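Long-range contacts in Nadp(h)-dependent ketose reductase (Bemisia argentifolii, PDB 1E3J), which probably reduces fructose to a sugar alcohol with NADP(H), as a zinc-dependent polyol dehydrogenase of the medium-chain alcohol dehydrogenase family: residues Ala36-Cys41 with His66-Thr71; Val88-Gly93 with Arg127-Ala132; Gly123-Tyr128 with Val345-Arg350. All blocks are in the same frame, centred on the assembly; numbering follows the deposited sequence.

Contact 1: Ala36-Cys41 with His66-Thr71. With ZN (zinc ion), chain C.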
loop_
_atom_site.group_PDB
_atom_site.type_symbol
_atom_site.label_atom_id
_atom_site.label_comp_id
_atom_site.label_asym_id
_atom_site.label_seq_id
_atom_site.Cartn_x
_atom_site.Cartn_y
_atom_site.Cartn_z
ATOM N N ALA A 36 -33.810 14.463 -12.999
ATOM C CA ALA A 36 -33.466 15.626 -13.802
ATOM C C ALA A 36 -32.760 15.267 -15.128
ATOM O O ALA A 36 -33.237 15.619 -16.204
ATOM C CB ALA A 36 -32.625 16.591 -12.991
ATOM N N TYR A 37 -31.628 14.567 -15.051
ATOM C CA TYR A 37 -30.895 14.179 -16.236
ATOM C C TYR A 37 -30.439 12.723 -16.130
ATOM O O TYR A 37 -30.193 12.205 -15.029
ATOM C CB TYR A 37 -29.688 15.096 -16.435
ATOM C CG TYR A 37 -30.060 16.526 -16.759
ATOM C CD1 TYR A 37 -30.309 16.915 -18.087
ATOM C CD2 TYR A 37 -30.270 17.462 -15.742
ATOM C CE1 TYR A 37 -30.771 18.208 -18.383
ATOM C CE2 TYR A 37 -30.728 18.752 -16.032
ATOM C CZ TYR A 37 -30.975 19.116 -17.350
ATOM O OH TYR A 37 -31.399 20.397 -17.637
ATOM N N VAL A 38 -30.344 12.062 -17.275
ATOM C CA VAL A 38 -29.926 10.683 -17.338
ATOM C C VAL A 38 -29.102 10.519 -18.606
ATOM O O VAL A 38 -29.607 10.733 -19.721
ATOM C CB VAL A 38 -31.129 9.728 -17.396
ATOM C CG1 VAL A 38 -30.652 8.293 -17.544
ATOM C CG2 VAL A 38 -31.951 9.860 -16.151
ATOM N N GLY A 39 -27.835 10.164 -18.429
ATOM C CA GLY A 39 -26.959 9.975 -19.562
ATOM C C GLY A 39 -27.063 8.527 -19.969
ATOM O O GLY A 39 -27.523 7.688 -19.195
ATOM N N ILE A 40 -26.664 8.209 -21.187
ATOM C CA ILE A 40 -26.733 6.826 -21.598
ATOM C C ILE A 40 -25.395 6.407 -22.160
ATOM O O ILE A 40 -24.650 7.242 -22.656
ATOM C CB ILE A 40 -27.851 6.618 -22.629
ATOM C CG1 ILE A 40 -27.667 7.550 -23.828
ATOM C CG2 ILE A 40 -29.189 6.889 -21.961
ATOM C CD1 ILE A 40 -28.824 7.452 -24.862
ATOM N N CYS A 41 -25.071 5.117 -22.049
ATOM C CA CYS A 41 -23.792 4.648 -22.554
ATOM C C CYS A 41 -23.948 3.377 -23.365
ATOM O O CYS A 41 -25.062 2.878 -23.561
ATOM C CB CYS A 41 -22.809 4.438 -21.390
ATOM S SG CYS A 41 -23.017 2.892 -20.462
ATOM N N HIS A 66 -28.950 4.569 -15.859
ATOM C CA HIS A 66 -28.140 4.518 -14.651
ATOM C C HIS A 66 -27.138 5.681 -14.422
ATOM O O HIS A 66 -26.345 5.647 -13.481
ATOM C CB HIS A 66 -27.401 3.171 -14.592
ATOM C CG HIS A 66 -26.436 2.974 -15.713
ATOM N ND1 HIS A 66 -26.768 2.305 -16.871
ATOM C CD2 HIS A 66 -25.189 3.471 -15.910
ATOM C CE1 HIS A 66 -25.775 2.402 -17.739
ATOM N NE2 HIS A 66 -24.813 3.107 -17.178
ATOM N N GLU A 67 -27.124 6.693 -15.273
ATOM C CA GLU A 67 -26.194 7.813 -15.086
ATOM C C GLU A 67 -27.092 8.996 -14.838
ATOM O O GLU A 67 -27.426 9.731 -15.775
ATOM C CB GLU A 67 -25.377 8.062 -16.349
ATOM C CG GLU A 67 -24.622 6.835 -16.852
ATOM C CD GLU A 67 -23.770 7.153 -18.089
ATOM O OE1 GLU A 67 -23.817 8.303 -18.590
ATOM O OE2 GLU A 67 -23.049 6.242 -18.557
ATOM N N ALA A 68 -27.440 9.214 -13.579
ATOM C CA ALA A 68 -28.411 10.235 -13.268
ATOM C C ALA A 68 -28.219 11.171 -12.102
ATOM O O ALA A 68 -27.301 11.033 -11.265
ATOM C CB ALA A 68 -29.731 9.551 -13.092
ATOM N N SER A 69 -29.152 12.121 -12.049
ATOM C CA SER A 69 -29.225 13.106 -10.994
ATOM C C SER A 69 -30.698 13.489 -10.859
ATOM O O SER A 69 -31.541 13.099 -11.674
ATOM C CB SER A 69 -28.419 14.348 -11.329
ATOM O OG SER A 69 -28.937 14.907 -12.517
ATOM N N GLY A 70 -30.997 14.277 -9.844
ATOM C CA GLY A 70 -32.371 14.672 -9.624
ATOM C C GLY A 70 -32.494 15.418 -8.319
ATOM O O GLY A 70 -31.493 15.622 -7.602
ATOM N N THR A 71 -33.723 15.798 -7.995
ATOM C CA THR A 71 -33.986 16.564 -6.796
ATOM C C THR A 71 -34.779 15.799 -5.746
ATOM O O THR A 71 -35.756 15.110 -6.062
ATOM C CB THR A 71 -34.714 17.858 -7.173
ATOM O OG1 THR A 71 -33.959 18.536 -8.187
ATOM C CG2 THR A 71 -34.849 18.766 -5.960
HETATM ZN ZN ZN C . -23.193 3.997 -18.295
HETATM O O HOH W 1 -21.268 3.865 -17.366
#

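Contact 2: Val88-Gly93 with Arg127-Ala132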
loop_
_atom_site.group_PDB
_atom_site.type_symbol
_atom_site.label_atom_id
_atom_site.label_comp_id
_atom_site.label_asym_id
_atom_site.label_seq_id
_atom_site.Cartn_x
_atom_site.Cartn_y
_atom_site.Cartn_z
ATOM N N VAL A 88 -29.100 16.148 -6.113
ATOM C CA VAL A 88 -28.163 15.041 -6.000
ATOM C C VAL A 88 -27.806 14.281 -7.274
ATOM O O VAL A 88 -28.569 14.217 -8.258
ATOM C CB VAL A 88 -28.692 13.973 -5.009
ATOM C CG1 VAL A 88 -29.047 14.615 -3.674
ATOM C CG2 VAL A 88 -29.910 13.258 -5.617
ATOM N N ALA A 89 -26.640 13.665 -7.208
ATOM C CA ALA A 89 -26.141 12.814 -8.262
ATOM C C ALA A 89 -26.426 11.424 -7.670
ATOM O O ALA A 89 -26.290 11.234 -6.480
ATOM C CB ALA A 89 -24.655 13.040 -8.463
ATOM N N VAL A 90 -26.855 10.474 -8.498
ATOM C CA VAL A 90 -27.222 9.153 -8.048
ATOM C C VAL A 90 -26.125 8.143 -8.337
ATOM O O VAL A 90 -25.787 7.902 -9.489
ATOM C CB VAL A 90 -28.529 8.686 -8.760
ATOM C CG1 VAL A 90 -28.843 7.280 -8.389
ATOM C CG2 VAL A 90 -29.721 9.577 -8.329
ATOM N N GLU A 91 -25.550 7.554 -7.293
ATOM C CA GLU A 91 -24.516 6.548 -7.532
ATOM C C GLU A 91 -25.399 5.339 -7.650
ATOM O O GLU A 91 -26.034 4.913 -6.678
ATOM C CB GLU A 91 -23.536 6.407 -6.370
ATOM C CG GLU A 91 -22.521 5.312 -6.655
ATOM C CD GLU A 91 -21.470 5.191 -5.568
ATOM O OE1 GLU A 91 -21.331 6.129 -4.759
ATOM O OE2 GLU A 91 -20.794 4.156 -5.529
ATOM N N PRO A 92 -25.451 4.768 -8.847
ATOM C CA PRO A 92 -26.298 3.599 -9.147
ATOM C C PRO A 92 -26.093 2.231 -8.523
ATOM O O PRO A 92 -27.009 1.414 -8.566
ATOM C CB PRO A 92 -26.259 3.529 -10.695
ATOM C CG PRO A 92 -24.882 4.093 -11.017
ATOM C CD PRO A 92 -24.709 5.237 -10.039
ATOM N N GLY A 93 -24.918 1.937 -7.983
ATOM C CA GLY A 93 -24.755 0.601 -7.433
ATOM C C GLY A 93 -24.892 0.614 -5.923
ATOM O O GLY A 93 -24.124 1.288 -5.241
ATOM N N ARG A 127 -39.573 9.682 -14.441
ATOM C CA ARG A 127 -39.765 11.013 -13.859
ATOM C C ARG A 127 -39.431 10.979 -12.392
ATOM O O ARG A 127 -38.955 11.959 -11.830
ATOM C CB ARG A 127 -41.232 11.493 -13.974
ATOM C CG ARG A 127 -41.811 11.558 -15.377
ATOM C CD ARG A 127 -41.545 12.894 -16.107
ATOM N NE ARG A 127 -42.293 12.940 -17.379
ATOM C CZ ARG A 127 -41.854 13.533 -18.486
ATOM N NH1 ARG A 127 -40.676 14.151 -18.494
ATOM N NH2 ARG A 127 -42.566 13.470 -19.604
ATOM N N TYR A 128 -39.759 9.858 -11.773
ATOM C CA TYR A 128 -39.519 9.670 -10.362
ATOM C C TYR A 128 -38.753 8.401 -10.093
ATOM O O TYR A 128 -38.915 7.400 -10.796
ATOM C CB TYR A 128 -40.823 9.636 -9.585
ATOM C CG TYR A 128 -41.470 10.972 -9.517
ATOM C CD1 TYR A 128 -41.101 11.893 -8.536
ATOM C CD2 TYR A 128 -42.413 11.363 -10.470
ATOM C CE1 TYR A 128 -41.655 13.175 -8.509
ATOM C CE2 TYR A 128 -42.970 12.650 -10.446
ATOM C CZ TYR A 128 -42.591 13.547 -9.468
ATOM O OH TYR A 128 -43.149 14.812 -9.438
ATOM N N TYR A 129 -37.951 8.445 -9.036
ATOM C CA TYR A 129 -37.117 7.306 -8.665
ATOM C C TYR A 129 -36.788 7.361 -7.189
ATOM O O TYR A 129 -36.590 8.432 -6.613
ATOM C CB TYR A 129 -35.839 7.364 -9.514
ATOM C CG TYR A 129 -34.826 6.291 -9.251
ATOM C CD1 TYR A 129 -35.101 4.952 -9.534
ATOM C CD2 TYR A 129 -33.580 6.622 -8.687
ATOM C CE1 TYR A 129 -34.161 3.959 -9.256
ATOM C CE2 TYR A 129 -32.629 5.642 -8.404
ATOM C CZ TYR A 129 -32.919 4.323 -8.683
ATOM O OH TYR A 129 -31.979 3.371 -8.376
ATOM N N VAL A 130 -36.742 6.204 -6.570
ATOM C CA VAL A 130 -36.412 6.090 -5.146
ATOM C C VAL A 130 -34.995 5.456 -5.066
ATOM O O VAL A 130 -34.695 4.555 -5.841
ATOM C CB VAL A 130 -37.495 5.225 -4.460
ATOM C CG1 VAL A 130 -36.885 4.080 -3.665
ATOM C CG2 VAL A 130 -38.388 6.143 -3.583
ATOM N N HIS A 131 -34.134 5.919 -4.156
ATOM C CA HIS A 131 -32.758 5.381 -4.066
ATOM C C HIS A 131 -32.219 5.512 -2.641
ATOM O O HIS A 131 -32.602 6.441 -1.919
ATOM C CB HIS A 131 -31.850 6.180 -5.037
ATOM C CG HIS A 131 -30.580 5.483 -5.420
ATOM N ND1 HIS A 131 -30.561 4.243 -6.020
ATOM C CD2 HIS A 131 -29.283 5.871 -5.315
ATOM C CE1 HIS A 131 -29.314 3.893 -6.275
ATOM N NE2 HIS A 131 -28.522 4.864 -5.856
ATOM N N ALA A 132 -31.320 4.607 -2.245
ATOM C CA ALA A 132 -30.716 4.655 -0.891
ATOM C C ALA A 132 -30.088 6.019 -0.714
ATOM O O ALA A 132 -29.339 6.478 -1.575
ATOM C CB ALA A 132 -29.647 3.568 -0.733
#

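Contact 3: Gly123-Tyr128 with Val345-Arg350. With BO3 (boric acid), chain E.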
loop_
_atom_site.group_PDB
_atom_site.type_symbol
_atom_site.label_atom_id
_atom_site.label_comp_id
_atom_site.label_asym_id
_atom_site.label_seq_id
_atom_site.Cartn_x
_atom_site.Cartn_y
_atom_site.Cartn_z
ATOM N N GLY A 123 -33.844 0.794 -13.538
ATOM C CA GLY A 123 -33.035 1.986 -13.616
ATOM C C GLY A 123 -33.790 3.251 -13.293
ATOM O O GLY A 123 -34.882 3.228 -12.760
ATOM N N ASN A 124 -33.227 4.392 -13.639
ATOM C CA ASN A 124 -33.900 5.621 -13.260
ATOM C C ASN A 124 -34.269 6.565 -14.425
ATOM O O ASN A 124 -34.323 7.784 -14.222
ATOM C CB ASN A 124 -33.007 6.348 -12.245
ATOM C CG ASN A 124 -31.546 6.352 -12.677
ATOM O OD1 ASN A 124 -31.255 6.441 -13.885
ATOM N ND2 ASN A 124 -30.615 6.256 -11.703
ATOM N N LEU A 125 -34.473 6.029 -15.633
ATOM C CA LEU A 125 -34.849 6.883 -16.754
ATOM C C LEU A 125 -36.353 6.886 -16.617
ATOM O O LEU A 125 -37.029 6.105 -17.245
ATOM C CB LEU A 125 -34.420 6.285 -18.105
ATOM C CG LEU A 125 -34.796 7.131 -19.345
ATOM C CD1 LEU A 125 -34.153 8.524 -19.246
ATOM C CD2 LEU A 125 -34.350 6.436 -20.629
ATOM N N ALA A 126 -36.839 7.733 -15.718
ATOM C CA ALA A 126 -38.247 7.860 -15.381
ATOM C C ALA A 126 -38.354 9.240 -14.737
ATOM O O ALA A 126 -37.324 9.880 -14.494
ATOM C CB ALA A 126 -38.639 6.796 -14.368
ATOM N N ARG A 127 -39.573 9.682 -14.441
ATOM C CA ARG A 127 -39.765 11.013 -13.859
ATOM C C ARG A 127 -39.431 10.979 -12.392
ATOM O O ARG A 127 -38.955 11.959 -11.830
ATOM C CB ARG A 127 -41.232 11.493 -13.974
ATOM C CG ARG A 127 -41.811 11.558 -15.377
ATOM C CD ARG A 127 -41.545 12.894 -16.107
ATOM N NE ARG A 127 -42.293 12.940 -17.379
ATOM C CZ ARG A 127 -41.854 13.533 -18.486
ATOM N NH1 ARG A 127 -40.676 14.151 -18.494
ATOM N NH2 ARG A 127 -42.566 13.470 -19.604
ATOM N N TYR A 128 -39.759 9.858 -11.773
ATOM C CA TYR A 128 -39.519 9.670 -10.362
ATOM C C TYR A 128 -38.753 8.401 -10.093
ATOM O O TYR A 128 -38.915 7.400 -10.796
ATOM C CB TYR A 128 -40.823 9.636 -9.585
ATOM C CG TYR A 128 -41.470 10.972 -9.517
ATOM C CD1 TYR A 128 -41.101 11.893 -8.536
ATOM C CD2 TYR A 128 -42.413 11.363 -10.470
ATOM C CE1 TYR A 128 -41.655 13.175 -8.509
ATOM C CE2 TYR A 128 -42.970 12.650 -10.446
ATOM C CZ TYR A 128 -42.591 13.547 -9.468
ATOM O OH TYR A 128 -43.149 14.812 -9.438
ATOM N N VAL A 345 -24.697 11.295 -24.940
ATOM C CA VAL A 345 -26.114 11.595 -25.196
ATOM C C VAL A 345 -26.821 11.689 -23.844
ATOM O O VAL A 345 -26.768 10.751 -23.052
ATOM C CB VAL A 345 -26.787 10.475 -26.040
ATOM C CG1 VAL A 345 -28.254 10.746 -26.184
ATOM C CG2 VAL A 345 -26.120 10.367 -27.411
ATOM N N MET A 346 -27.489 12.817 -23.614
ATOM C CA MET A 346 -28.181 13.134 -22.377
ATOM C C MET A 346 -29.700 13.342 -22.558
ATOM O O MET A 346 -30.160 14.031 -23.487
ATOM C CB MET A 346 -27.560 14.402 -21.789
ATOM C CG MET A 346 -28.047 14.769 -20.408
ATOM S SD MET A 346 -27.434 13.643 -19.077
ATOM C CE MET A 346 -25.660 13.835 -19.359
ATOM N N ILE A 347 -30.462 12.753 -21.639
ATOM C CA ILE A 347 -31.902 12.816 -21.624
ATOM C C ILE A 347 -32.385 13.568 -20.402
ATOM O O ILE A 347 -32.093 13.158 -19.287
ATOM C CB ILE A 347 -32.517 11.401 -21.578
ATOM C CG1 ILE A 347 -31.932 10.566 -22.713
ATOM C CG2 ILE A 347 -34.048 11.509 -21.660
ATOM C CD1 ILE A 347 -32.480 9.132 -22.817
ATOM N N SER A 348 -33.126 14.658 -20.604
ATOM C CA SER A 348 -33.645 15.456 -19.485
ATOM C C SER A 348 -35.037 14.963 -19.127
ATOM O O SER A 348 -35.854 14.682 -20.008
ATOM C CB SER A 348 -33.677 16.941 -19.849
ATOM O OG SER A 348 -34.263 17.131 -21.118
ATOM N N CYS A 349 -35.313 14.901 -17.833
ATOM C CA CYS A 349 -36.560 14.370 -17.326
ATOM C C CYS A 349 -37.608 15.282 -16.738
ATOM O O CYS A 349 -38.715 14.833 -16.497
ATOM C CB CYS A 349 -36.244 13.330 -16.263
ATOM S SG CYS A 349 -35.409 11.889 -16.868
ATOM N N ARG A 350 -37.303 16.533 -16.451
ATOM C CA ARG A 350 -38.342 17.339 -15.836
ATOM C C ARG A 350 -39.433 17.737 -16.833
ATOM O O ARG A 350 -39.129 18.245 -17.902
ATOM C CB ARG A 350 -37.713 18.554 -15.163
ATOM C CG ARG A 350 -37.007 18.152 -13.881
ATOM C CD ARG A 350 -36.019 19.207 -13.395
ATOM N NE ARG A 350 -34.942 19.511 -14.346
ATOM C CZ ARG A 350 -33.985 20.406 -14.101
ATOM N NH1 ARG A 350 -33.984 21.061 -12.943
ATOM N NH2 ARG A 350 -33.047 20.673 -15.008
HETATM B B BO3 E . -30.153 22.929 -12.605
HETATM O O1 BO3 E . -31.205 23.198 -11.797
HETATM O O2 BO3 E . -28.930 23.363 -12.290
HETATM O O3 BO3 E . -30.332 22.226 -13.733
#

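Contact 1: Ala36-Cys41 with His66-Thr71
C41 SG and H66 CG each lie between the backbone N and the carbonyl carbon (chi1 80° and 63°), and from these positions the sulfur of one and the ring of the other converge on a single zinc ion. E67 reaches the same ion differently: its CG lies anti to the carbonyl carbon, and the extended chain beyond it carries the carboxylate past G39. The metal is bound by C41 SG at 2.4 Å, H66 NE2 at 2.2 Å and E67 OE2 at 2.3 Å, with a water as fourth ligand. C41 SG sits at the edge of the imidazole, in its plane, as expected when the ring offers NE2 to the shared ion. This is the catalytic-type zinc site of the alcohol dehydrogenase family, built at the zinc end of an antiparallel strand pair of the GroES-like domain. The strands, 36-40 and 67-71, run at 176° to each other. G39 N donates to E67 O over 2.7 Å, a backbone bond to the metal ligand E67 itself, while A36 N to S69 O and S69 N to Y37 O continue the pairing away from the zinc. Between these bonds V38 and A68 form a non-hydrogen-bonded pair, V38 CG2 resting on A68 CB at 3.8 Å. The other carboxylate oxygen, E67 OE1, lies against G39 C and CA and forms a salt bridge with K344, which holds OE1 while OE2 stays on the metal. S69 OG bonds to L145 O.

Contact 2: Val88-Gly93 with Arg127-Ala132
V90 and H131 make the nearest backbone approach of the two segments, yet their CA atoms stay 7.8 Å apart, too far for strand pairing. Strands 88-90 and 128-132 belong to the mixed beta-sheet of the GroES-like domain without being neighbours in it, and they meet through the side chains of V90, Y129 and H131, each of which points toward the other segment. The imidazole of H131 does most of the work. Its CG is anti to the backbone N (chi1 -160°), which starts the ring toward E91, just past strand 88-90. V90 CG1 then lies over one face of that ring in a CH-pi contact, 3.6 Å from the centroid and displaced toward the rim at CD2 and NE2. The same methyl group also touches Y129 CE2 at 4.1 Å, so one valine branch packs against two aromatic residues of the facing strand. E91 turns its carboxylate the other way, to Y107 and H137, and meets H131 through its backbone. That bond is made at the imidazole edge: H131 NE2 donates to E91 O at 2.6 Å with an angle of 157° at the hydrogen, the oxygen close to the ring plane while the nitrogen stands above the carbonyl plane.

Contact 3: Gly123-Tyr128 with Val345-Arg350
An inverse gamma turn centred on L125 belongs to the loop that leads into strand 128-132, and it brings this loop against the C-terminal strand of the chain, 345-348; R350, just after that strand, belongs to the boric acid pocket. L125 and I347 form the apolar half of the contact. With L125 CG anti to the backbone N (chi1 180°), the leucine fork meets the isoleucine at about a right angle: L125 CD1 touches I347 CG2 at 3.8 Å, and L125 CD2 lies 3.9 Å from I347 CD1. C349 fills the next position, its SG 3.7 Å from A126 O and also near L125 CD1. The polar half is a single side-chain bond. In R127, chi2 of -87° bends the chain and sets CD 3.5 Å from C349 O; NH1 then donates to C349 O over 2.9 Å. The oxygen lies in the guanidinium plane, whereas the nitrogen stands above the plane of the carbonyl. The same guanidinium forms a salt bridge to E326 through NH2, a second bond that would limit its rotation. The R350 side chain reaches the ligand, where NH2 makes a weak hydrogen bond to boric acid O3. Around the contact, L125 also packs on V38 of strand 30-40 and A8 of strand 6-12, while I347 rests on T328 and A331 of helix 328-337.

How the contacts relate
Strand 30-40 joins contact 1 to contact 3: A36 O accepts from C349 N at 2.7 Å, and V38 N donates to I347 O at 2.9 Å. Strand 67-75 pairs with strand 30-40 and, with strand 87-90 on its other edge, carries contact 1 into contact 2, V90 N being bonded to A68 O and V88 N to G70 O, each at 2.9 Å. Contacts 2 and 3 share R127 and Y128, and the Y129 ring packs against N124. Contact 1 holds the zinc. The side chain of P92 in contact 2 is about 7 Å from the zinc ion, and the side chain of L125 in contact 3 is about 11 Å from the zinc ion. Y37 and R350 bring contacts 1 and 3 together at the boric acid.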